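Local atomic coordinates of Alr4995 protein (Nostoc sp., PDB entry 6LRF), a protein that acts as a bifunctional arginine dihydrolase and ornithine cyclodeaminase, probably turning arginine into ornithine and then ornithine into proline. Residues V653-N658 and T678-F683; V498-G503 and V528-Q533. All coordinates share one frame; numbering follows the deposited sequence.

Overall arrangement
Both contacts lie in the C-terminal Rossmann-fold region, where six parallel strands run in the order 594-597, 519-523, 491-495, 629-633, 651-656, 673-677. Interaction 1 packs the strand 651-656 against the start of helix 680-694; interaction 2 joins the helices that follow the first and second strands of the domain. Their centres are about 15 Å apart, yet they touch at Thr502, whose OG1 lies 3.1 Å from Gly681 N and 3.4 Å from Val680 CG1. Both lie towards the C-terminal ends of the strands, where Rossmann domains usually bind a dinucleotide. The crystal is unliganded, so no bound cofactor relates either contact to a site.

Interaction 1 (V653-N658 and T678-F683); sequences VCVDIN and TDVGLF
Phe683 meets Val655 along its whole length and Val653 at its tip. Its CB lies 3.9 Å from Val655 CG1, and its CG meets both methyls of that valine. With CG anti to the backbone N (chi1 180°), the ring extends towards strand 651-656. There Val655 CG2 stands 3.5 Å from the ring centroid and only 3° off the ring normal, a CH-pi contact centred on one face; CD1, CD2, CE1, CE2 and CZ of Phe683 all lie 3.7 to 3.8 Å from Val655 CG2. At the far end, CZ also approaches Val653 CG1 at 4.1 Å, obliquely. Val655 CG1, lying against Phe683 CB and CG, touches Thr678 CG2 (3.8 Å) and Val680 CG2 as well. An alanine in place of Phe683 would probably leave Val655 CG2 without the ring face it lies on and Val653 CG1 without its neighbour, opening a gap between strand and helix.

Beyond Val655, Thr678 N donates to Asp656 O (3.2 Å, 142° at the hydrogen), and Ile657 CD1 rests 3.4 Å from Thr678 C. Asp679 is the N-cap of helix 680-694: its OD1 accepts from Leu682 N, while OD2 accepts from Glu467 N of the second subunit. Strands 629-633 and 673-677 flank strand 651-656, and helix 467-486 packs on Val653, Thr678 and Phe683.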
# COMPACT_ATOMS: atom_id res chain seq x y z
N VAL B 653 22.30 -4.53 0.21
CA VAL B 653 21.46 -3.58 -0.50
C VAL B 653 20.18 -4.29 -0.93
O VAL B 653 20.21 -5.27 -1.67
CB VAL B 653 22.18 -2.99 -1.72
CG1 VAL B 653 21.31 -1.93 -2.38
CG2 VAL B 653 23.52 -2.39 -1.30
N CYS B 654 19.06 -3.78 -0.44
CA CYS B 654 17.78 -4.45 -0.61
C CYS B 654 16.80 -3.58 -1.38
O CYS B 654 16.39 -2.52 -0.90
CB CYS B 654 17.19 -4.83 0.74
SG CYS B 654 15.76 -5.93 0.62
N VAL B 655 16.42 -4.02 -2.58
CA VAL B 655 15.49 -3.26 -3.39
C VAL B 655 14.23 -4.07 -3.63
O VAL B 655 14.30 -5.23 -4.06
CB VAL B 655 16.11 -2.86 -4.74
CG1 VAL B 655 15.22 -1.87 -5.46
CG2 VAL B 655 17.51 -2.27 -4.53
N ASP B 656 13.08 -3.47 -3.35
CA ASP B 656 11.80 -4.14 -3.55
C ASP B 656 10.70 -3.10 -3.53
O ASP B 656 10.81 -2.09 -2.84
CB ASP B 656 11.57 -5.22 -2.48
CG ASP B 656 10.71 -6.38 -2.98
OD1 ASP B 656 9.78 -6.13 -3.78
OD2 ASP B 656 10.98 -7.54 -2.58
N ILE B 657 9.63 -3.33 -4.30
CA ILE B 657 8.52 -2.38 -4.34
C ILE B 657 7.64 -2.58 -3.10
O ILE B 657 6.88 -1.70 -2.72
CB ILE B 657 7.66 -2.53 -5.63
CG1 ILE B 657 6.84 -1.25 -5.88
CG2 ILE B 657 6.73 -3.75 -5.55
CD1 ILE B 657 7.65 0.03 -5.83
N ASN B 658 7.77 -3.76 -2.49
CA ASN B 658 7.08 -4.08 -1.25
C ASN B 658 7.91 -3.66 -0.03
O ASN B 658 8.90 -4.33 0.30
CB ASN B 658 6.78 -5.58 -1.18
CG ASN B 658 5.86 -5.94 -0.02
OD1 ASN B 658 5.71 -5.18 0.94
ND2 ASN B 658 5.24 -7.11 -0.11
N THR B 678 11.07 0.76 -4.25
CA THR B 678 11.02 1.37 -5.56
C THR B 678 10.96 0.30 -6.64
O THR B 678 11.04 -0.90 -6.37
CB THR B 678 12.24 2.31 -5.78
OG1 THR B 678 11.99 3.20 -6.87
CG2 THR B 678 13.52 1.51 -6.03
N ASP B 679 10.77 0.75 -7.87
CA ASP B 679 10.82 -0.11 -9.04
C ASP B 679 12.27 -0.57 -9.23
O ASP B 679 13.16 0.27 -9.35
CB ASP B 679 10.33 0.66 -10.27
CG ASP B 679 10.38 -0.17 -11.55
OD1 ASP B 679 11.51 -0.55 -11.97
OD2 ASP B 679 9.31 -0.40 -12.15
N VAL B 680 12.49 -1.88 -9.28
CA VAL B 680 13.87 -2.38 -9.32
C VAL B 680 14.51 -2.11 -10.68
O VAL B 680 15.73 -1.94 -10.79
CB VAL B 680 13.94 -3.90 -8.97
CG1 VAL B 680 13.31 -4.74 -10.07
CG2 VAL B 680 15.37 -4.32 -8.75
N GLY B 681 13.68 -2.03 -11.72
CA GLY B 681 14.19 -1.65 -13.03
C GLY B 681 14.62 -0.20 -13.03
O GLY B 681 15.66 0.16 -13.60
N LEU B 682 13.83 0.65 -12.38
CA LEU B 682 14.24 2.03 -12.16
C LEU B 682 15.59 2.06 -11.44
O LEU B 682 16.53 2.75 -11.87
CB LEU B 682 13.19 2.81 -11.35
CG LEU B 682 13.62 4.23 -10.96
CD1 LEU B 682 14.05 5.03 -12.19
CD2 LEU B 682 12.52 4.96 -10.23
N PHE B 683 15.67 1.30 -10.35
CA PHE B 683 16.89 1.23 -9.54
C PHE B 683 18.09 0.82 -10.39
O PHE B 683 19.14 1.47 -10.34
CB PHE B 683 16.72 0.25 -8.37
CG PHE B 683 17.94 0.11 -7.50
CD1 PHE B 683 18.12 0.94 -6.40
CD2 PHE B 683 18.93 -0.83 -7.79
CE1 PHE B 683 19.24 0.82 -5.60
CE2 PHE B 683 20.06 -0.94 -6.99
CZ PHE B 683 20.21 -0.11 -5.90

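Interaction 2 (V498-G503 and V528-Q533); sequences VVIHTG and VHDIEQ
The short helix 498-501, which follows the first strand of the Rossmann domain, packs against helix 524-536, which follows the second; Ile500 and His501 on one side meet His529, Asp530 and Gln533 on the other. Ile500 supplies most of the apolar contact. Its CG1 lies anti to the carbonyl carbon (chi1 -55°), and the CD1 beyond it reaches Asp530 CB at 3.8 Å, the two side chains crossing at about a right angle. The other branch, CG2, crosses Gln533 at a slant, 3.8 Å from its CB and a tight 3.1 Å from its OE1.

One bridging water ties the same pair together by polar bonds, donating to Ile500 O (2.8 Å) and to Gln533 OE1 (2.6 Å). Ile500 O therefore serves two partners, because Gly503 N also bonds to it. The two histidines form an offset edge-to-face pair: the edge of His501 is turned towards the face of His529, with centroids 4.7 Å apart and planes at 81°. His501 NE2 comes within 3.0 Å of His529 ND1, an atom that is already hydrogen-bonded to Ser539 OG, and the His529 ring meets His557 as well. The carboxylate of Asp530 is directed elsewhere, to the backbone N of Val583 and Met584 at the start of helix 583-589.

Gly503, with phi of 81°, closes helix 498-501 in a Schellman motif, while Thr502 OG1 bonds back to Val498 O. A helix beginning just beyond each of two neighbouring parallel strands, 491-495 and 519-523, is the pattern of a Rossmann fold at the strand ends that commonly face a dinucleotide.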
# COMPACT_ATOMS: atom_id res chain seq x y z
N VAL B 498 10.57 -10.06 -11.09
CA VAL B 498 10.21 -8.65 -11.22
C VAL B 498 11.36 -7.83 -11.82
O VAL B 498 11.14 -6.77 -12.42
CB VAL B 498 9.76 -8.09 -9.86
CG1 VAL B 498 9.65 -6.59 -9.90
CG2 VAL B 498 8.41 -8.70 -9.51
N VAL B 499 12.58 -8.34 -11.72
CA VAL B 499 13.70 -7.72 -12.42
C VAL B 499 13.47 -7.71 -13.94
O VAL B 499 13.70 -6.70 -14.62
CB VAL B 499 15.03 -8.44 -12.12
CG1 VAL B 499 16.17 -7.87 -12.99
CG2 VAL B 499 15.38 -8.34 -10.64
N ILE B 500 13.01 -8.83 -14.48
CA ILE B 500 12.74 -8.93 -15.92
C ILE B 500 11.54 -8.08 -16.30
O ILE B 500 11.61 -7.28 -17.22
CB ILE B 500 12.49 -10.39 -16.33
CG1 ILE B 500 13.66 -11.27 -15.89
CG2 ILE B 500 12.28 -10.49 -17.81
CD1 ILE B 500 15.00 -10.73 -16.41
N HIS B 501 10.45 -8.24 -15.56
CA HIS B 501 9.21 -7.51 -15.81
C HIS B 501 9.35 -5.98 -15.86
O HIS B 501 8.62 -5.32 -16.59
CB HIS B 501 8.19 -7.87 -14.74
CG HIS B 501 7.85 -9.33 -14.73
ND1 HIS B 501 7.34 -9.97 -13.62
CD2 HIS B 501 7.95 -10.27 -15.70
CE1 HIS B 501 7.14 -11.25 -13.91
NE2 HIS B 501 7.50 -11.45 -15.17
N THR B 502 10.27 -5.42 -15.08
CA THR B 502 10.38 -3.97 -14.99
C THR B 502 11.40 -3.45 -15.98
O THR B 502 11.72 -2.26 -16.01
CB THR B 502 10.76 -3.53 -13.56
OG1 THR B 502 11.98 -4.18 -13.18
CG2 THR B 502 9.68 -3.93 -12.59
N GLY B 503 11.93 -4.35 -16.79
CA GLY B 503 12.93 -3.96 -17.76
C GLY B 503 14.32 -3.84 -17.17
O GLY B 503 15.23 -3.29 -17.80
N VAL B 528 13.52 -18.66 -16.10
CA VAL B 528 12.58 -18.88 -17.20
C VAL B 528 12.13 -17.54 -17.81
O VAL B 528 12.05 -17.42 -19.02
CB VAL B 528 11.32 -19.67 -16.77
CG1 VAL B 528 10.39 -19.84 -17.97
CG2 VAL B 528 11.69 -21.04 -16.21
N HIS B 529 11.82 -16.55 -16.98
CA HIS B 529 11.36 -15.26 -17.48
C HIS B 529 12.45 -14.54 -18.28
O HIS B 529 12.16 -13.91 -19.29
CB HIS B 529 10.89 -14.37 -16.33
CG HIS B 529 9.55 -14.75 -15.80
ND1 HIS B 529 8.39 -14.15 -16.23
CD2 HIS B 529 9.18 -15.69 -14.90
CE1 HIS B 529 7.36 -14.69 -15.60
NE2 HIS B 529 7.81 -15.63 -14.79
N ASP B 530 13.69 -14.61 -17.80
CA ASP B 530 14.80 -13.98 -18.50
C ASP B 530 14.98 -14.63 -19.87
O ASP B 530 15.14 -13.95 -20.89
CB ASP B 530 16.09 -14.11 -17.70
CG ASP B 530 17.32 -13.68 -18.49
OD1 ASP B 530 17.47 -12.46 -18.78
OD2 ASP B 530 18.17 -14.55 -18.79
N ILE B 531 14.93 -15.96 -19.90
CA ILE B 531 15.12 -16.66 -21.15
C ILE B 531 13.93 -16.38 -22.07
O ILE B 531 14.11 -16.09 -23.23
CB ILE B 531 15.33 -18.15 -20.92
CG1 ILE B 531 16.66 -18.34 -20.17
CG2 ILE B 531 15.35 -18.90 -22.24
CD1 ILE B 531 16.97 -19.76 -19.74
N GLU B 532 12.71 -16.39 -21.53
CA GLU B 532 11.53 -16.09 -22.35
C GLU B 532 11.60 -14.69 -22.97
O GLU B 532 11.32 -14.52 -24.16
CB GLU B 532 10.24 -16.21 -21.53
CG GLU B 532 8.98 -16.18 -22.38
CD GLU B 532 7.71 -15.93 -21.57
OE1 GLU B 532 7.73 -16.05 -20.32
OE2 GLU B 532 6.70 -15.58 -22.19
N GLN B 533 11.97 -13.70 -22.17
CA GLN B 533 12.03 -12.33 -22.66
C GLN B 533 13.04 -12.20 -23.78
O GLN B 533 12.83 -11.44 -24.73
CB GLN B 533 12.37 -11.35 -21.53
CG GLN B 533 13.06 -10.05 -22.00
CD GLN B 533 13.60 -9.19 -20.84
OE1 GLN B 533 12.84 -8.49 -20.17
NE2 GLN B 533 14.92 -9.24 -20.60
O HOH W 1 14.16 -7.10 -18.47